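Local structure of protein YPL144W (Saccharomyces cerevisiae, 2Z5B) at residues Tyr64-Met69 / Asn112-Val117; Asp94-Met99 / Pro123-Ser128; Leu59-Tyr64 / Leu89-Asp94. The protein pairs with a second chaperone, IRC25, as a heterodimer that binds proteasome precursors and facilitates formation of the alpha-ring during 20S proteasome assembly. All coordinates share one frame; numbering follows the deposited sequence.

Contact 1 of 3, residues Tyr64-Met69 / Asn112-Val117; sequences YAIPLM and NRPCYV
The rings of Y64 and Y116 meet at a non-hydrogen-bonded pair of antiparallel strands. CD1 of Y64 lies over the centre of the Y116 ring, 3.4 Å above its plane, and the neighbouring Y64 CE1 comes 3.4 Å from Y116 CZ. The two planes are turned 48° against each other, so the contact is oblique. Y64 holds CG anti to its backbone N (chi1 178°), whereas Y116 has CG anti to the carbonyl carbon (chi1 -66°), so the two CG atoms set off differently from their backbones. Further out, the phenol of Y64 runs beside P114, its OH 3.8 Å from P114 CB. The extended I66 chain also meets P114, its CD1 3.7 Å from P114 CG. At the next pair, A65 and C115 exchange both backbone bonds, A65 N to C115 O at 2.9 Å and C115 N to A65 O at 2.8 Å. Small side chains suit this opposite face, where C115 rests on I107 of helix 94-111. Beyond the last bridge the regular pairing stops, though I66 and P114 stay close; the backbones part at P67 and N112, where ND2 of N112 reaches back to P67 CG. N112 has positive phi just after the helix, a conformation asparagine tolerates well, while P67, lacking an N-H, suits a strand end. R113 turns away and is anchored on the carbonyls of R35 and I39. L101 of the YLR021W chain packs on both tyrosines, placing their face at the heterodimer interface. This is a two-stranded antiparallel ladder inside a mixed beta-sheet, with one face against a helix and the other against the partner subunit.

Contact 2 of 3, residues Asp94-Met99 / Pro123-Ser128; sequences DRIRDM and PSEDPS
R95 lays its guanidinium across the ring of P127, and this van der Waals contact of a planar cation with an aliphatic ring is the main meeting of the helix start and the loop. P127 CB sits over the centre of the planar group, 3.6 Å above it, while P127 CG comes 3.8 Å from R95 NH2. The bend at chi3 (-70°) places NE beside the proline, and the compact pyrrolidine offers CH groups on which the flat guanidinium can rest. Deeper in, I96 extends CD1 to 4.2 Å from P127 CG and toward E125 OE1; isoleucine suits this buried place, its side chain lying between the P127 ring and strand 58-67, where it touches S60 and C61.

The charged contacts are of longer range. D126 OD1 stands 4.1 Å from R95 NH1 but well out of the guanidinium plane, so no N-H points at it and any attraction is probably one of charge only, while the firm partner of R95 is D93, through a salt bridge.

Hydrogen bonds order each side separately. D126 OD1 accepts from S128 N at 3.1 Å, and D126 OD2 from S128 OG; both donors come from above the carboxylate plane. E125 is held through OE1 by S121 OG and through OE2 by W119 NE1. On the helix, R97 grips D94 OD1 with NH1 and NH2, the oxygen lying near the guanidinium plane. Aspartate followed by proline suits a helix start: the carboxylate caps an N-H and proline needs none. The whole is an aspartate-capped entry into helix 128-132, docked against the first turn of helix 94-111.

Contact 3 of 3, residues Leu59-Tyr64 / Leu89-Asp94; sequences LSCYYY and LDTKDD
L89 packs against Y62 and L59, closing the tight end of this contact. L89 CB lies 3.8 Å from Y62 CB, and its CD2 meets L59 CD2 at 3.7 Å. Two backbone bonds of 3.0 Å, Y62 N to L89 O and L89 N to Y62 O, fix the pair. L89 O also takes a CA-H contact from C61. Leucine suits this position, its CB against Y62 and its branched end against L59.

Past the bridge at L89 the chain turns off as a loop and the contact thins. T91 turns its CB toward S60 O, at 3.4 Å, and its CG2 reaches C61 CB at 3.9 Å. Its OG1, anti to the backbone N (chi1 172°), accepts from D93 N in an ST turn. Threonine thus supplies both a hydroxyl acceptor for the turn and a methyl for C61. An alanine here would probably leave D93 N without this acceptor and open a gap beside C61. On the solvent side D90 is exposed, its carboxylate bound to R97 and only weakly to T91 N.

D93 then N-caps helix 94-111, which packs on C61 through I96 and A100. L89 thus prolongs the pairing of strands 83-87 and 58-67, and the YLR021W chain packs on L59, Y62 and L89.

How the contacts relate
Contacts 1 and 3 occupy successive parts of strand 58-67 and share Y64; their centres are 16 Å apart. Contact 1 joins that strand to strand 115-121, while contact 3 joins it, on its other edge, to the loop following strand 83-87. V117 N lies 2.7 Å from Y63 O, a probable hydrogen bond continuing the ladder. Contact 3 closes before contact 2 opens, sharing D94, and contact 1 interleaves with both. Contacts 2 and 3, centres 10 Å apart, are tied by a probable hydrogen bond, R97 NH2 to T91 O, 2.8 Å. The centres of contacts 1 and 2 are 22 Å apart, their nearest atoms about 5 Å. Together they link the sheet, near the YLR021W subunit, with the start of helix 94-111 and the loop into helix 128-132.

Contact 1 of 3, residues Tyr64-Met69 / Asn112-Val117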
ATOM      1  N   TYR A  64      -4.832   8.861  -2.669  1.00 27.94           N
ATOM      2  CA  TYR A  64      -5.152   9.097  -1.269  1.00 28.19           C
ATOM      3  C   TYR A  64      -6.180  10.212  -1.101  1.00 29.08           C
ATOM      4  O   TYR A  64      -6.066  11.241  -1.766  1.00 28.11           O
ATOM      5  CB  TYR A  64      -3.864   9.496  -0.538  1.00 29.41           C
ATOM      6  CG  TYR A  64      -4.042   9.831   0.928  1.00 29.43           C
ATOM      7  CD1 TYR A  64      -4.389   8.847   1.844  1.00 29.11           C
ATOM      8  CD2 TYR A  64      -3.822  11.133   1.408  1.00 30.18           C
ATOM      9  CE1 TYR A  64      -4.549   9.134   3.190  1.00 30.05           C
ATOM     10  CE2 TYR A  64      -3.987  11.423   2.777  1.00 30.61           C
ATOM     11  CZ  TYR A  64      -4.326  10.404   3.651  1.00 30.72           C
ATOM     12  OH  TYR A  64      -4.506  10.651   4.996  1.00 31.78           O
ATOM     13  N   ALA A  65      -7.158  10.020  -0.202  1.00 29.21           N
ATOM     14  CA  ALA A  65      -8.061  11.105   0.218  1.00 30.77           C
ATOM     15  C   ALA A  65      -8.369  11.059   1.709  1.00 31.85           C
ATOM     16  O   ALA A  65      -8.299  10.005   2.336  1.00 31.61           O
ATOM     17  CB  ALA A  65      -9.353  11.091  -0.579  1.00 29.92           C
ATOM     18  N   ILE A  66      -8.720  12.215   2.268  1.00 32.93           N
ATOM     19  CA  ILE A  66      -9.002  12.352   3.683  1.00 34.70           C
ATOM     20  C   ILE A  66      -9.932  13.572   3.861  1.00 36.94           C
ATOM     21  O   ILE A  66      -9.806  14.551   3.114  1.00 35.91           O
ATOM     22  CB  ILE A  66      -7.653  12.479   4.508  1.00 34.61           C
ATOM     23  CG1 ILE A  66      -7.911  12.533   6.027  1.00 35.39           C
ATOM     24  CG2 ILE A  66      -6.802  13.662   4.023  1.00 34.18           C
ATOM     25  CD1 ILE A  66      -6.661  12.386   6.894  1.00 35.22           C
ATOM     26  N   PRO A  67     -10.894  13.498   4.810  1.00 39.39           N
ATOM     27  CA  PRO A  67     -11.704  14.683   5.099  1.00 41.36           C
ATOM     28  C   PRO A  67     -10.793  15.807   5.586  1.00 43.44           C
ATOM     29  O   PRO A  67      -9.910  15.560   6.406  1.00 43.26           O
ATOM     30  CB  PRO A  67     -12.637  14.213   6.219  1.00 41.52           C
ATOM     31  CG  PRO A  67     -12.645  12.697   6.117  1.00 40.36           C
ATOM     32  CD  PRO A  67     -11.271  12.350   5.659  1.00 39.84           C
ATOM     33  N   LEU A  68     -10.981  17.017   5.058  1.00 46.64           N
ATOM     34  CA  LEU A  68     -10.124  18.153   5.430  1.00 49.18           C
ATOM     35  C   LEU A  68     -10.431  18.663   6.847  1.00 51.33           C
ATOM     36  O   LEU A  68      -9.514  18.990   7.595  1.00 52.14           O
ATOM     37  CB  LEU A  68     -10.233  19.290   4.397  1.00 49.12           C
ATOM     38  CG  LEU A  68      -9.249  20.480   4.254  1.00 48.28           C
ATOM     39  CD1 LEU A  68      -9.021  21.286   5.538  1.00 50.45           C
ATOM     40  CD2 LEU A  68      -7.901  20.092   3.658  1.00 49.53           C
ATOM     41  N   MET A  69     -11.708  18.703   7.219  1.00 53.92           N
ATOM     42  CA  MET A  69     -12.135  19.363   8.466  1.00 56.85           C
ATOM     43  C   MET A  69     -12.601  18.413   9.581  1.00 57.68           C
ATOM     44  O   MET A  69     -12.108  17.291   9.701  1.00 58.23           O
ATOM     45  CB  MET A  69     -13.211  20.421   8.171  1.00 56.52           C
ATOM     46  CG  MET A  69     -12.711  21.607   7.342  1.00 57.74           C
ATOM     47  SD  MET A  69     -14.019  22.488   6.453  1.00 59.42           S
ATOM     48  CE  MET A  69     -14.980  21.109   5.800  1.00 59.14           C
ATOM     49  N   ASN A 112     -16.339   9.065   5.961  1.00 38.50           N
ATOM     50  CA  ASN A 112     -15.701  10.067   6.801  1.00 38.85           C
ATOM     51  C   ASN A 112     -14.398   9.556   7.420  1.00 38.16           C
ATOM     52  O   ASN A 112     -14.179   9.672   8.626  1.00 38.22           O
ATOM     53  CB  ASN A 112     -16.691  10.594   7.856  1.00 39.33           C
ATOM     54  CG  ASN A 112     -16.175  11.827   8.605  1.00 41.46           C
ATOM     55  OD1 ASN A 112     -16.648  12.138   9.700  1.00 44.02           O
ATOM     56  ND2 ASN A 112     -15.216  12.524   8.023  1.00 40.94           N
ATOM     57  N   ARG A 113     -13.541   8.985   6.574  1.00 36.66           N
ATOM     58  CA  ARG A 113     -12.232   8.498   7.008  1.00 35.76           C
ATOM     59  C   ARG A 113     -11.224   8.575   5.865  1.00 33.81           C
ATOM     60  O   ARG A 113     -11.624   8.695   4.710  1.00 33.87           O
ATOM     61  CB  ARG A 113     -12.350   7.059   7.508  1.00 36.17           C
ATOM     62  CG  ARG A 113     -12.787   6.056   6.461  1.00 39.03           C
ATOM     63  CD  ARG A 113     -13.361   4.837   7.132  1.00 42.45           C
ATOM     64  NE  ARG A 113     -12.592   4.536   8.322  1.00 44.84           N
ATOM     65  CZ  ARG A 113     -13.105   4.410   9.541  1.00 44.88           C
ATOM     66  NH1 ARG A 113     -12.295   4.156  10.554  1.00 43.45           N
ATOM     67  NH2 ARG A 113     -14.409   4.503   9.742  1.00 44.57           N
ATOM     68  N   PRO A 114      -9.917   8.496   6.179  1.00 32.43           N
ATOM     69  CA  PRO A 114      -8.970   8.533   5.074  1.00 30.87           C
ATOM     70  C   PRO A 114      -9.116   7.247   4.244  1.00 29.83           C
ATOM     71  O   PRO A 114      -9.628   6.240   4.760  1.00 27.94           O
ATOM     72  CB  PRO A 114      -7.601   8.603   5.763  1.00 31.18           C
ATOM     73  CG  PRO A 114      -7.891   8.874   7.241  1.00 32.30           C
ATOM     74  CD  PRO A 114      -9.253   8.336   7.488  1.00 31.96           C
ATOM     75  N   CYS A 115      -8.715   7.319   2.973  1.00 28.27           N
ATOM     76  CA  CYS A 115      -8.841   6.205   2.036  1.00 27.88           C
ATOM     77  C   CYS A 115      -7.646   6.193   1.100  1.00 26.31           C
ATOM     78  O   CYS A 115      -7.251   7.248   0.586  1.00 25.72           O
ATOM     79  CB  CYS A 115     -10.127   6.346   1.180  1.00 27.47           C
ATOM     80  SG  CYS A 115     -10.478   4.910   0.104  1.00 31.72           S
ATOM     81  N   TYR A 116      -7.095   4.999   0.887  1.00 25.15           N
ATOM     82  CA  TYR A 116      -6.059   4.750  -0.080  1.00 25.33           C
ATOM     83  C   TYR A 116      -6.688   3.836  -1.121  1.00 25.55           C
ATOM     84  O   TYR A 116      -7.274   2.805  -0.775  1.00 25.12           O
ATOM     85  CB  TYR A 116      -4.869   4.027   0.552  1.00 25.69           C
ATOM     86  CG  TYR A 116      -4.108   4.832   1.580  1.00 26.86           C
ATOM     87  CD1 TYR A 116      -4.598   4.987   2.882  1.00 27.76           C
ATOM     88  CD2 TYR A 116      -2.880   5.410   1.260  1.00 27.43           C
ATOM     89  CE1 TYR A 116      -3.893   5.709   3.829  1.00 28.02           C
ATOM     90  CE2 TYR A 116      -2.160   6.124   2.213  1.00 29.02           C
ATOM     91  CZ  TYR A 116      -2.686   6.270   3.485  1.00 28.21           C
ATOM     92  OH  TYR A 116      -2.007   6.987   4.431  1.00 29.30           O
ATOM     93  N   VAL A 117      -6.566   4.203  -2.392  1.00 24.26           N
ATOM     94  CA  VAL A 117      -7.128   3.364  -3.453  1.00 24.95           C
ATOM     95  C   VAL A 117      -6.066   2.985  -4.478  1.00 23.99           C
ATOM     96  O   VAL A 117      -5.350   3.834  -4.987  1.00 24.49           O
ATOM     97  CB  VAL A 117      -8.306   4.077  -4.172  1.00 24.20           C
ATOM     98  CG1 VAL A 117      -8.658   3.395  -5.465  1.00 26.44           C
ATOM     99  CG2 VAL A 117      -9.524   4.080  -3.290  1.00 26.21           C
TER

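Contact 2 of 3, residues Asp94-Met99 / Pro123-Ser128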
ATOM      1  N   ASP A  94      -5.693   9.478 -18.029  1.00 35.17           N
ATOM      2  CA  ASP A  94      -6.847  10.129 -17.366  1.00 35.35           C
ATOM      3  C   ASP A  94      -7.956   9.153 -16.979  1.00 34.59           C
ATOM      4  O   ASP A  94      -8.634   9.359 -15.981  1.00 34.21           O
ATOM      5  CB  ASP A  94      -7.501  11.196 -18.268  1.00 35.99           C
ATOM      6  CG  ASP A  94      -6.565  12.333 -18.646  1.00 39.06           C
ATOM      7  OD1 ASP A  94      -5.421  12.413 -18.139  1.00 41.32           O
ATOM      8  OD2 ASP A  94      -6.999  13.174 -19.472  1.00 41.65           O
ATOM      9  N   ARG A  95      -8.168   8.124 -17.806  1.00 34.35           N
ATOM     10  CA  ARG A  95      -9.244   7.141 -17.596  1.00 33.96           C
ATOM     11  C   ARG A  95      -9.024   6.341 -16.306  1.00 33.28           C
ATOM     12  O   ARG A  95      -9.969   6.065 -15.565  1.00 32.77           O
ATOM     13  CB  ARG A  95      -9.329   6.172 -18.784  1.00 34.76           C
ATOM     14  CG  ARG A  95      -9.657   6.841 -20.142  1.00 35.53           C
ATOM     15  CD  ARG A  95      -9.499   5.853 -21.299  1.00 34.79           C
ATOM     16  NE  ARG A  95      -8.094   5.516 -21.518  1.00 37.94           N
ATOM     17  CZ  ARG A  95      -7.639   4.704 -22.472  1.00 41.13           C
ATOM     18  NH1 ARG A  95      -8.470   4.123 -23.327  1.00 40.09           N
ATOM     19  NH2 ARG A  95      -6.338   4.472 -22.562  1.00 42.22           N
ATOM     20  N   ILE A  96      -7.772   5.966 -16.064  1.00 32.29           N
ATOM     21  CA  ILE A  96      -7.374   5.319 -14.804  1.00 31.73           C
ATOM     22  C   ILE A  96      -7.373   6.325 -13.647  1.00 31.27           C
ATOM     23  O   ILE A  96      -7.980   6.054 -12.619  1.00 30.22           O
ATOM     24  CB  ILE A  96      -6.007   4.608 -14.935  1.00 32.10           C
ATOM     25  CG1 ILE A  96      -6.103   3.503 -16.000  1.00 31.46           C
ATOM     26  CG2 ILE A  96      -5.566   4.025 -13.577  1.00 32.47           C
ATOM     27  CD1 ILE A  96      -4.771   2.957 -16.474  1.00 33.25           C
ATOM     28  N   ARG A  97      -6.716   7.483 -13.828  1.00 31.27           N
ATOM     29  CA  ARG A  97      -6.666   8.528 -12.781  1.00 32.26           C
ATOM     30  C   ARG A  97      -8.030   8.984 -12.280  1.00 31.82           C
ATOM     31  O   ARG A  97      -8.238   9.131 -11.051  1.00 31.51           O
ATOM     32  CB  ARG A  97      -5.862   9.760 -13.236  1.00 32.51           C
ATOM     33  CG  ARG A  97      -5.241  10.559 -12.074  1.00 32.97           C
ATOM     34  CD  ARG A  97      -4.631  11.891 -12.527  1.00 33.80           C
ATOM     35  NE  ARG A  97      -3.782  11.703 -13.705  1.00 36.32           N
ATOM     36  CZ  ARG A  97      -4.114  12.049 -14.945  1.00 38.46           C
ATOM     37  NH1 ARG A  97      -5.290  12.622 -15.207  1.00 38.55           N
ATOM     38  NH2 ARG A  97      -3.265  11.803 -15.926  1.00 38.86           N
ATOM     39  N   ASP A  98      -8.948   9.236 -13.220  1.00 31.84           N
ATOM     40  CA  ASP A  98     -10.340   9.603 -12.883  1.00 31.66           C
ATOM     41  C   ASP A  98     -10.947   8.588 -11.935  1.00 30.34           C
ATOM     42  O   ASP A  98     -11.536   8.948 -10.918  1.00 29.47           O
ATOM     43  CB  ASP A  98     -11.229   9.720 -14.138  1.00 31.15           C
ATOM     44  CG  ASP A  98     -10.980  11.005 -14.921  1.00 35.88           C
ATOM     45  OD1 ASP A  98     -10.137  11.838 -14.479  1.00 36.09           O
ATOM     46  OD2 ASP A  98     -11.614  11.162 -15.993  1.00 37.45           O
ATOM     47  N   MET A  99     -10.805   7.308 -12.277  1.00 29.96           N
ATOM     48  CA  MET A  99     -11.414   6.247 -11.482  1.00 29.61           C
ATOM     49  C   MET A  99     -10.860   6.201 -10.058  1.00 29.67           C
ATOM     50  O   MET A  99     -11.636   6.128  -9.102  1.00 29.59           O
ATOM     51  CB  MET A  99     -11.225   4.884 -12.149  1.00 29.57           C
ATOM     52  CG  MET A  99     -11.702   3.721 -11.295  1.00 30.82           C
ATOM     53  SD  MET A  99     -13.454   3.861 -10.872  1.00 35.80           S
ATOM     54  CE  MET A  99     -14.085   3.349 -12.453  1.00 32.76           C
ATOM     55  N   PRO A 123      -3.169  -7.354 -17.360  1.00 30.33           N
ATOM     56  CA  PRO A 123      -2.321  -7.192 -18.534  1.00 31.16           C
ATOM     57  C   PRO A 123      -3.157  -6.824 -19.765  1.00 31.86           C
ATOM     58  O   PRO A 123      -2.693  -6.036 -20.587  1.00 32.62           O
ATOM     59  CB  PRO A 123      -1.703  -8.581 -18.692  1.00 31.80           C
ATOM     60  CG  PRO A 123      -1.603  -9.068 -17.277  1.00 31.42           C
ATOM     61  CD  PRO A 123      -2.875  -8.610 -16.641  1.00 29.74           C
ATOM     62  N   SER A 124      -4.394  -7.332 -19.833  1.00 32.25           N
ATOM     63  CA  SER A 124      -5.275  -7.207 -21.010  1.00 33.55           C
ATOM     64  C   SER A 124      -6.189  -5.980 -21.015  1.00 33.83           C
ATOM     65  O   SER A 124      -6.915  -5.733 -21.989  1.00 34.13           O
ATOM     66  CB  SER A 124      -6.157  -8.449 -21.113  1.00 33.38           C
ATOM     67  OG  SER A 124      -7.023  -8.492 -19.994  1.00 35.55           O
ATOM     68  N   GLU A 125      -6.152  -5.222 -19.925  1.00 32.83           N
ATOM     69  CA  GLU A 125      -7.055  -4.094 -19.743  1.00 31.85           C
ATOM     70  C   GLU A 125      -7.092  -3.103 -20.894  1.00 31.07           C
ATOM     71  O   GLU A 125      -6.061  -2.599 -21.347  1.00 30.48           O
ATOM     72  CB  GLU A 125      -6.671  -3.342 -18.476  1.00 31.33           C
ATOM     73  CG  GLU A 125      -7.623  -2.259 -18.098  1.00 30.86           C
ATOM     74  CD  GLU A 125      -7.161  -1.602 -16.843  1.00 30.57           C
ATOM     75  OE1 GLU A 125      -6.236  -0.768 -16.927  1.00 27.72           O
ATOM     76  OE2 GLU A 125      -7.687  -1.975 -15.777  1.00 30.32           O
ATOM     77  N   ASP A 126      -8.311  -2.806 -21.326  1.00 30.55           N
ATOM     78  CA  ASP A 126      -8.593  -1.640 -22.139  1.00 31.08           C
ATOM     79  C   ASP A 126      -9.248  -0.611 -21.189  1.00 31.10           C
ATOM     80  O   ASP A 126     -10.400  -0.784 -20.802  1.00 32.01           O
ATOM     81  CB  ASP A 126      -9.550  -2.048 -23.270  1.00 29.99           C
ATOM     82  CG  ASP A 126     -10.074  -0.874 -24.067  1.00 30.14           C
ATOM     83  OD1 ASP A 126      -9.582   0.265 -23.888  1.00 29.52           O
ATOM     84  OD2 ASP A 126     -11.005  -1.104 -24.879  1.00 30.62           O
ATOM     85  N   PRO A 127      -8.522   0.450 -20.795  1.00 31.87           N
ATOM     86  CA  PRO A 127      -9.146   1.406 -19.861  1.00 32.49           C
ATOM     87  C   PRO A 127     -10.437   2.123 -20.333  1.00 33.71           C
ATOM     88  O   PRO A 127     -11.099   2.758 -19.509  1.00 32.90           O
ATOM     89  CB  PRO A 127      -8.032   2.419 -19.582  1.00 32.55           C
ATOM     90  CG  PRO A 127      -6.771   1.719 -19.918  1.00 32.22           C
ATOM     91  CD  PRO A 127      -7.140   0.838 -21.111  1.00 31.70           C
ATOM     92  N   SER A 128     -10.808   2.022 -21.614  1.00 34.99           N
ATOM     93  CA  SER A 128     -12.152   2.474 -22.042  1.00 37.06           C
ATOM     94  C   SER A 128     -13.287   1.800 -21.267  1.00 38.01           C
ATOM     95  O   SER A 128     -14.376   2.378 -21.125  1.00 38.51           O
ATOM     96  CB  SER A 128     -12.371   2.315 -23.558  1.00 37.15           C
ATOM     97  OG  SER A 128     -12.859   1.011 -23.881  1.00 40.83           O
TER

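Contact 3 of 3, residues Leu59-Tyr64 / Leu89-Asp94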
ATOM      1  N   LEU A  59       0.064  -2.119 -10.826  1.00 30.34           N
ATOM      2  CA  LEU A  59      -0.457  -1.071  -9.951  1.00 29.60           C
ATOM      3  C   LEU A  59      -0.445   0.209 -10.788  1.00 29.35           C
ATOM      4  O   LEU A  59       0.610   0.793 -11.003  1.00 29.36           O
ATOM      5  CB  LEU A  59       0.405  -0.922  -8.692  1.00 29.45           C
ATOM      6  CG  LEU A  59      -0.183  -0.088  -7.538  1.00 30.46           C
ATOM      7  CD1 LEU A  59       0.644  -0.175  -6.261  1.00 29.57           C
ATOM      8  CD2 LEU A  59      -0.362   1.354  -7.919  1.00 32.20           C
ATOM      9  N   SER A  60      -1.606   0.613 -11.296  1.00 28.14           N
ATOM     10  CA  SER A  60      -1.645   1.693 -12.289  1.00 28.36           C
ATOM     11  C   SER A  60      -1.676   3.056 -11.635  1.00 27.79           C
ATOM     12  O   SER A  60      -1.057   4.007 -12.125  1.00 28.22           O
ATOM     13  CB  SER A  60      -2.839   1.523 -13.235  1.00 27.96           C
ATOM     14  OG  SER A  60      -2.636   0.416 -14.086  1.00 30.17           O
ATOM     15  N   CYS A  61      -2.387   3.143 -10.522  1.00 27.21           N
ATOM     16  CA  CYS A  61      -2.513   4.406  -9.793  1.00 27.06           C
ATOM     17  C   CYS A  61      -2.793   4.116  -8.321  1.00 26.17           C
ATOM     18  O   CYS A  61      -3.495   3.162  -8.026  1.00 26.30           O
ATOM     19  CB  CYS A  61      -3.658   5.226 -10.404  1.00 26.46           C
ATOM     20  SG  CYS A  61      -3.862   6.876  -9.691  1.00 28.64           S
ATOM     21  N   TYR A  62      -2.217   4.926  -7.422  1.00 26.02           N
ATOM     22  CA  TYR A  62      -2.404   4.824  -5.960  1.00 25.58           C
ATOM     23  C   TYR A  62      -2.848   6.201  -5.536  1.00 26.25           C
ATOM     24  O   TYR A  62      -2.083   7.166  -5.692  1.00 26.14           O
ATOM     25  CB  TYR A  62      -1.075   4.505  -5.261  1.00 25.40           C
ATOM     26  CG  TYR A  62      -1.167   4.043  -3.812  1.00 25.49           C
ATOM     27  CD1 TYR A  62      -2.288   3.331  -3.335  1.00 24.03           C
ATOM     28  CD2 TYR A  62      -0.115   4.269  -2.929  1.00 23.62           C
ATOM     29  CE1 TYR A  62      -2.340   2.892  -2.017  1.00 24.45           C
ATOM     30  CE2 TYR A  62      -0.167   3.828  -1.612  1.00 25.80           C
ATOM     31  CZ  TYR A  62      -1.271   3.123  -1.167  1.00 24.27           C
ATOM     32  OH  TYR A  62      -1.338   2.690   0.151  1.00 26.85           O
ATOM     33  N   TYR A  63      -4.080   6.307  -5.050  1.00 26.18           N
ATOM     34  CA  TYR A  63      -4.686   7.604  -4.752  1.00 27.64           C
ATOM     35  C   TYR A  63      -5.060   7.696  -3.286  1.00 27.52           C
ATOM     36  O   TYR A  63      -5.572   6.737  -2.740  1.00 27.88           O
ATOM     37  CB  TYR A  63      -5.951   7.809  -5.588  1.00 28.21           C
ATOM     38  CG  TYR A  63      -6.131   9.254  -6.005  1.00 29.89           C
ATOM     39  CD1 TYR A  63      -6.739  10.183  -5.158  1.00 31.54           C
ATOM     40  CD2 TYR A  63      -5.682   9.688  -7.239  1.00 28.82           C
ATOM     41  CE1 TYR A  63      -6.871  11.533  -5.552  1.00 31.58           C
ATOM     42  CE2 TYR A  63      -5.833  11.008  -7.645  1.00 31.57           C
ATOM     43  CZ  TYR A  63      -6.418  11.922  -6.795  1.00 32.02           C
ATOM     44  OH  TYR A  63      -6.549  13.231  -7.218  1.00 34.11           O
ATOM     45  N   TYR A  64      -4.832   8.861  -2.669  1.00 27.94           N
ATOM     46  CA  TYR A  64      -5.152   9.097  -1.269  1.00 28.19           C
ATOM     47  C   TYR A  64      -6.180  10.212  -1.101  1.00 29.08           C
ATOM     48  O   TYR A  64      -6.066  11.241  -1.766  1.00 28.11           O
ATOM     49  CB  TYR A  64      -3.864   9.496  -0.538  1.00 29.41           C
ATOM     50  CG  TYR A  64      -4.042   9.831   0.928  1.00 29.43           C
ATOM     51  CD1 TYR A  64      -4.389   8.847   1.844  1.00 29.11           C
ATOM     52  CD2 TYR A  64      -3.822  11.133   1.408  1.00 30.18           C
ATOM     53  CE1 TYR A  64      -4.549   9.134   3.190  1.00 30.05           C
ATOM     54  CE2 TYR A  64      -3.987  11.423   2.777  1.00 30.61           C
ATOM     55  CZ  TYR A  64      -4.326  10.404   3.651  1.00 30.72           C
ATOM     56  OH  TYR A  64      -4.506  10.651   4.996  1.00 31.78           O
ATOM     57  N   LEU A  89       0.778   7.545  -6.340  1.00 32.30           N
ATOM     58  CA  LEU A  89       1.485   7.109  -7.532  1.00 33.32           C
ATOM     59  C   LEU A  89       0.588   7.491  -8.695  1.00 33.70           C
ATOM     60  O   LEU A  89      -0.467   6.887  -8.887  1.00 33.29           O
ATOM     61  CB  LEU A  89       1.737   5.589  -7.527  1.00 33.34           C
ATOM     62  CG  LEU A  89       2.524   5.044  -8.739  1.00 34.50           C
ATOM     63  CD1 LEU A  89       3.974   5.476  -8.683  1.00 37.56           C
ATOM     64  CD2 LEU A  89       2.448   3.539  -8.829  1.00 33.56           C
ATOM     65  N   ASP A  90       0.990   8.520  -9.435  1.00 34.10           N
ATOM     66  CA  ASP A  90       0.160   9.074 -10.504  1.00 34.73           C
ATOM     67  C   ASP A  90       0.226   8.215 -11.766  1.00 34.70           C
ATOM     68  O   ASP A  90       1.144   7.415 -11.931  1.00 34.66           O
ATOM     69  CB  ASP A  90       0.591  10.524 -10.797  1.00 35.36           C
ATOM     70  CG  ASP A  90      -0.544  11.385 -11.335  1.00 36.84           C
ATOM     71  OD1 ASP A  90      -1.646  10.845 -11.592  1.00 36.97           O
ATOM     72  OD2 ASP A  90      -0.335  12.614 -11.506  1.00 38.46           O
ATOM     73  N   THR A  91      -0.778   8.347 -12.628  1.00 35.21           N
ATOM     74  CA  THR A  91      -0.754   7.755 -13.971  1.00 35.47           C
ATOM     75  C   THR A  91      -0.982   8.856 -15.003  1.00 36.34           C
ATOM     76  O   THR A  91      -1.663   9.835 -14.720  1.00 36.11           O
ATOM     77  CB  THR A  91      -1.822   6.632 -14.170  1.00 35.25           C
ATOM     78  OG1 THR A  91      -1.855   6.227 -15.548  1.00 34.91           O
ATOM     79  CG2 THR A  91      -3.225   7.101 -13.767  1.00 34.64           C
ATOM     80  N   LYS A  92      -0.438   8.678 -16.204  1.00 37.33           N
ATOM     81  CA  LYS A  92      -0.663   9.637 -17.279  1.00 38.26           C
ATOM     82  C   LYS A  92      -2.031   9.406 -17.930  1.00 38.03           C
ATOM     83  O   LYS A  92      -2.586  10.310 -18.571  1.00 38.18           O
ATOM     84  CB  LYS A  92       0.469   9.558 -18.313  1.00 39.43           C
ATOM     85  CG  LYS A  92       1.760  10.274 -17.876  1.00 41.13           C
ATOM     86  CD  LYS A  92       3.003   9.665 -18.540  1.00 42.95           C
ATOM     87  CE  LYS A  92       4.316  10.309 -18.050  1.00 43.24           C
ATOM     88  NZ  LYS A  92       4.570  11.656 -18.659  1.00 44.97           N
ATOM     89  N   ASP A  93      -2.581   8.201 -17.746  1.00 36.91           N
ATOM     90  CA  ASP A  93      -3.886   7.851 -18.304  1.00 35.96           C
ATOM     91  C   ASP A  93      -5.028   8.453 -17.482  1.00 35.58           C
ATOM     92  O   ASP A  93      -5.301   7.996 -16.364  1.00 34.58           O
ATOM     93  CB  ASP A  93      -4.013   6.328 -18.379  1.00 35.86           C
ATOM     94  CG  ASP A  93      -5.161   5.878 -19.255  1.00 36.34           C
ATOM     95  OD1 ASP A  93      -6.137   6.636 -19.405  1.00 35.81           O
ATOM     96  OD2 ASP A  93      -5.087   4.753 -19.789  1.00 35.34           O
ATOM     97  N   ASP A  94      -5.693   9.478 -18.029  1.00 35.17           N
ATOM     98  CA  ASP A  94      -6.847  10.129 -17.366  1.00 35.35           C
ATOM     99  C   ASP A  94      -7.956   9.153 -16.979  1.00 34.59           C
ATOM    100  O   ASP A  94      -8.634   9.359 -15.981  1.00 34.21           O
ATOM    101  CB  ASP A  94      -7.501  11.196 -18.268  1.00 35.99           C
ATOM    102  CG  ASP A  94      -6.565  12.333 -18.646  1.00 39.06           C
ATOM    103  OD1 ASP A  94      -5.421  12.413 -18.139  1.00 41.32           O
ATOM    104  OD2 ASP A  94      -6.999  13.174 -19.472  1.00 41.65           O
TER